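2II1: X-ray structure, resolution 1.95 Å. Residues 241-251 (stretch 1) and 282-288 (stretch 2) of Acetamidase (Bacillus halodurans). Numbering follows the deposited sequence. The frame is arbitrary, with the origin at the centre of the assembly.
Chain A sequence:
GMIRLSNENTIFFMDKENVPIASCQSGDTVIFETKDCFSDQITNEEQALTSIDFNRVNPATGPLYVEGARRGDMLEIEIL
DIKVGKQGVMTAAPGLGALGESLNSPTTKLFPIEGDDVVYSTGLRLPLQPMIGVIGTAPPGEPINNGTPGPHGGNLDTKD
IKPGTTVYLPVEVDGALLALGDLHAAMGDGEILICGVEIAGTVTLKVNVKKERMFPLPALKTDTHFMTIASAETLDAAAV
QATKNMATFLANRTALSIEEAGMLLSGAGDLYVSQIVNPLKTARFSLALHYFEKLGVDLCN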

# COMPACT_ATOMS: atom_id res chain seq x y z
N GLN A 241 -5.61 6.39 10.66
CA GLN A 241 -7.04 6.16 10.85
C GLN A 241 -7.53 4.79 10.36
O GLN A 241 -8.27 4.14 11.09
CB GLN A 241 -7.90 7.22 10.19
CG GLN A 241 -9.33 7.20 10.66
CD GLN A 241 -9.46 7.55 12.15
OE1 GLN A 241 -8.95 8.58 12.59
NE2 GLN A 241 -10.09 6.68 12.91
N ALA A 242 -7.17 4.35 9.15
CA ALA A 242 -7.59 3.01 8.69
C ALA A 242 -7.14 1.91 9.62
O ALA A 242 -7.85 0.90 9.82
CB ALA A 242 -7.05 2.71 7.25
N THR A 243 -5.91 2.06 10.10
CA THR A 243 -5.27 1.11 10.99
C THR A 243 -5.98 1.07 12.36
O THR A 243 -6.28 -0.00 12.87
CB THR A 243 -3.74 1.43 11.15
OG1 THR A 243 -3.13 1.47 9.86
CG2 THR A 243 -3.05 0.39 12.03
N LYS A 244 -6.24 2.23 12.94
CA LYS A 244 -6.95 2.31 14.22
C LYS A 244 -8.37 1.77 14.16
O LYS A 244 -8.84 1.23 15.15
CB LYS A 244 -6.95 3.73 14.74
CG LYS A 244 -5.56 4.10 15.29
CD LYS A 244 -5.52 5.52 15.85
CE LYS A 244 -4.19 5.82 16.54
NZ LYS A 244 -4.32 6.97 17.48
N ASN A 245 -9.03 1.93 13.00
CA ASN A 245 -10.39 1.37 12.76
C ASN A 245 -10.44 -0.16 12.78
O ASN A 245 -11.36 -0.78 13.35
CB ASN A 245 -10.96 1.85 11.42
CG ASN A 245 -11.32 3.33 11.42
OD1 ASN A 245 -11.15 4.01 12.43
ND2 ASN A 245 -11.84 3.82 10.29
N MSE A 246 -9.44 -0.76 12.16
CA MSE A 246 -9.28 -2.22 12.24
C MSE A 246 -9.00 -2.64 13.68
O MSE A 246 -9.67 -3.50 14.24
CB MSE A 246 -8.16 -2.69 11.31
CG MSE A 246 -8.07 -4.21 11.23
SE MSE A 246 -9.71 -5.04 10.54
CE MSE A 246 -9.26 -4.55 8.73
N ALA A 247 -8.02 -2.01 14.30
CA ALA A 247 -7.56 -2.42 15.64
C ALA A 247 -8.66 -2.26 16.74
O ALA A 247 -8.80 -3.10 17.63
CB ALA A 247 -6.27 -1.63 16.01
N THR A 248 -9.40 -1.16 16.68
CA THR A 248 -10.45 -0.92 17.67
C THR A 248 -11.64 -1.83 17.39
O THR A 248 -12.28 -2.28 18.32
CB THR A 248 -10.89 0.57 17.76
OG1 THR A 248 -11.43 1.00 16.50
CG2 THR A 248 -9.74 1.49 18.15
N PHE A 249 -11.93 -2.10 16.13
CA PHE A 249 -12.94 -3.13 15.75
C PHE A 249 -12.65 -4.53 16.36
O PHE A 249 -13.48 -5.13 17.05
CB PHE A 249 -13.06 -3.23 14.22
CG PHE A 249 -13.86 -4.42 13.75
CD1 PHE A 249 -15.10 -4.70 14.31
CD2 PHE A 249 -13.39 -5.23 12.76
CE1 PHE A 249 -15.85 -5.83 13.87
CE2 PHE A 249 -14.12 -6.35 12.31
CZ PHE A 249 -15.36 -6.63 12.88
N LEU A 250 -11.46 -5.05 16.06
CA LEU A 250 -10.98 -6.33 16.58
C LEU A 250 -10.98 -6.36 18.13
O LEU A 250 -11.39 -7.35 18.74
CB LEU A 250 -9.55 -6.59 16.05
CG LEU A 250 -9.35 -7.36 14.75
CD1 LEU A 250 -7.85 -7.57 14.45
CD2 LEU A 250 -10.05 -8.70 14.80
N ALA A 251 -10.53 -5.29 18.75
CA ALA A 251 -10.48 -5.21 20.20
C ALA A 251 -11.89 -5.22 20.75
O ALA A 251 -12.21 -6.06 21.59
CB ALA A 251 -9.74 -3.97 20.62
N THR A 282 -6.84 8.53 0.56
CA THR A 282 -7.55 7.36 1.10
C THR A 282 -6.59 6.19 1.24
O THR A 282 -5.78 5.96 0.36
CB THR A 282 -8.70 6.95 0.20
OG1 THR A 282 -9.58 8.06 0.04
CG2 THR A 282 -9.47 5.76 0.80
N ALA A 283 -6.70 5.48 2.36
CA ALA A 283 -5.87 4.32 2.71
C ALA A 283 -6.79 3.24 3.22
O ALA A 283 -7.94 3.53 3.61
CB ALA A 283 -4.87 4.70 3.79
N ARG A 284 -6.33 1.99 3.16
CA ARG A 284 -7.09 0.86 3.75
C ARG A 284 -6.21 -0.13 4.47
O ARG A 284 -5.11 -0.44 4.02
CB ARG A 284 -7.98 0.11 2.73
CG ARG A 284 -7.30 -0.48 1.53
CD ARG A 284 -8.26 -0.58 0.34
NE ARG A 284 -7.69 -1.42 -0.72
CZ ARG A 284 -6.77 -1.02 -1.60
NH1 ARG A 284 -6.31 0.22 -1.57
NH2 ARG A 284 -6.29 -1.86 -2.50
N PHE A 285 -6.70 -0.63 5.60
CA PHE A 285 -6.04 -1.74 6.29
C PHE A 285 -6.81 -3.01 6.02
O PHE A 285 -8.02 -3.07 6.29
CB PHE A 285 -5.93 -1.53 7.81
CG PHE A 285 -4.88 -2.40 8.42
CD1 PHE A 285 -5.13 -3.72 8.73
CD2 PHE A 285 -3.59 -1.92 8.56
CE1 PHE A 285 -4.11 -4.53 9.22
CE2 PHE A 285 -2.61 -2.70 9.06
CZ PHE A 285 -2.87 -4.02 9.40
N SER A 286 -6.07 -4.03 5.58
CA SER A 286 -6.62 -5.29 5.13
C SER A 286 -6.09 -6.48 5.97
O SER A 286 -4.86 -6.61 6.19
CB SER A 286 -6.28 -5.50 3.66
OG SER A 286 -6.64 -6.77 3.20
N LEU A 287 -7.02 -7.31 6.44
CA LEU A 287 -6.67 -8.55 7.13
C LEU A 287 -7.48 -9.75 6.57
O LEU A 287 -8.68 -9.62 6.33
CB LEU A 287 -6.90 -8.37 8.62
CG LEU A 287 -6.48 -9.50 9.55
CD1 LEU A 287 -4.92 -9.63 9.67
CD2 LEU A 287 -7.15 -9.29 10.90
N ALA A 288 -6.83 -10.91 6.43
CA ALA A 288 -7.42 -12.14 5.90
C ALA A 288 -8.64 -12.62 6.70
O ALA A 288 -8.61 -12.64 7.93
CB ALA A 288 -6.38 -13.25 5.83

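At the centre of this contact between a helix and a strand lies Phe 285, which gives up more surface to the helix than any other strand residue. Its CA-to-CB bond points toward the helix, and its ring lies obliquely to the groups it meets. Met 246, present as selenomethionine, is its main partner: CG of Met 246 lies 3.9 Å from CD1 of Phe 285, and the broad apolar ring offers it a large surface to pack on. A long, unbranched, flexible side chain suits this place, because it can bend to follow a neighbouring surface. Here, with chi1 t and chi2 and chi3 both p, it curls so that its terminal methyl reaches the strand backbone, CE of Met 246 standing 3.1 Å from O of Phe 285. That approach is close, but a methyl carbon against a carbonyl oxygen is packing. The same methyl extends to the next inward-facing strand residue, with CE of Met 246 4.5 Å from CB of Leu 287.

The apolar row continues in both directions along the helix. Ala 242, Met 246 and Leu 250 are spaced four residues apart, a little more than one helical turn, so all three point toward the strand; on the strand, alternation turns Ala 283, Phe 285 and Leu 287 toward the helix. The two elements run in broadly the same direction, 33° apart, so Leu 250 meets Leu 287 further along, CD1 of Leu 250 lying 4.0 Å from CD2 of Leu 287; the branched, wholly hydrocarbon ends of two leucines can meet methyl to methyl with no polar group to satisfy. At the other end the backbones come close, CA of Ala 242 being 5.4 Å from CA of Arg 284. A single methyl fits this narrow space: CB of Ala 242 is already 3.8 Å from O of Ala 283 and 4.0 Å from CA of Arg 284. CB of Ala 242 also packs against the base of the aromatic side chain, 4.4 Å from CB of Phe 285.

Polar groups appear at the edge. Thr 243 points sideways, yet its OG1 comes within 3.7 Å of CD2 of Phe 285; the hydroxyl is hydrogen-bonded to a residue just outside the stretches, so it can sit beside an aromatic ring without leaving its polarity unmet. Arg 284 points away from the helix, and its guanidinium group is hydrogen-bonded elsewhere in the structure. Further out on the helix, beyond contact with the strand, Gln 241 NE2 donates a hydrogen bond to Asn 245 OD1 at 2.9 Å, one turn along. No hydrogen bond crosses between helix and strand, whose contact rests on the packing of carbon-rich surfaces.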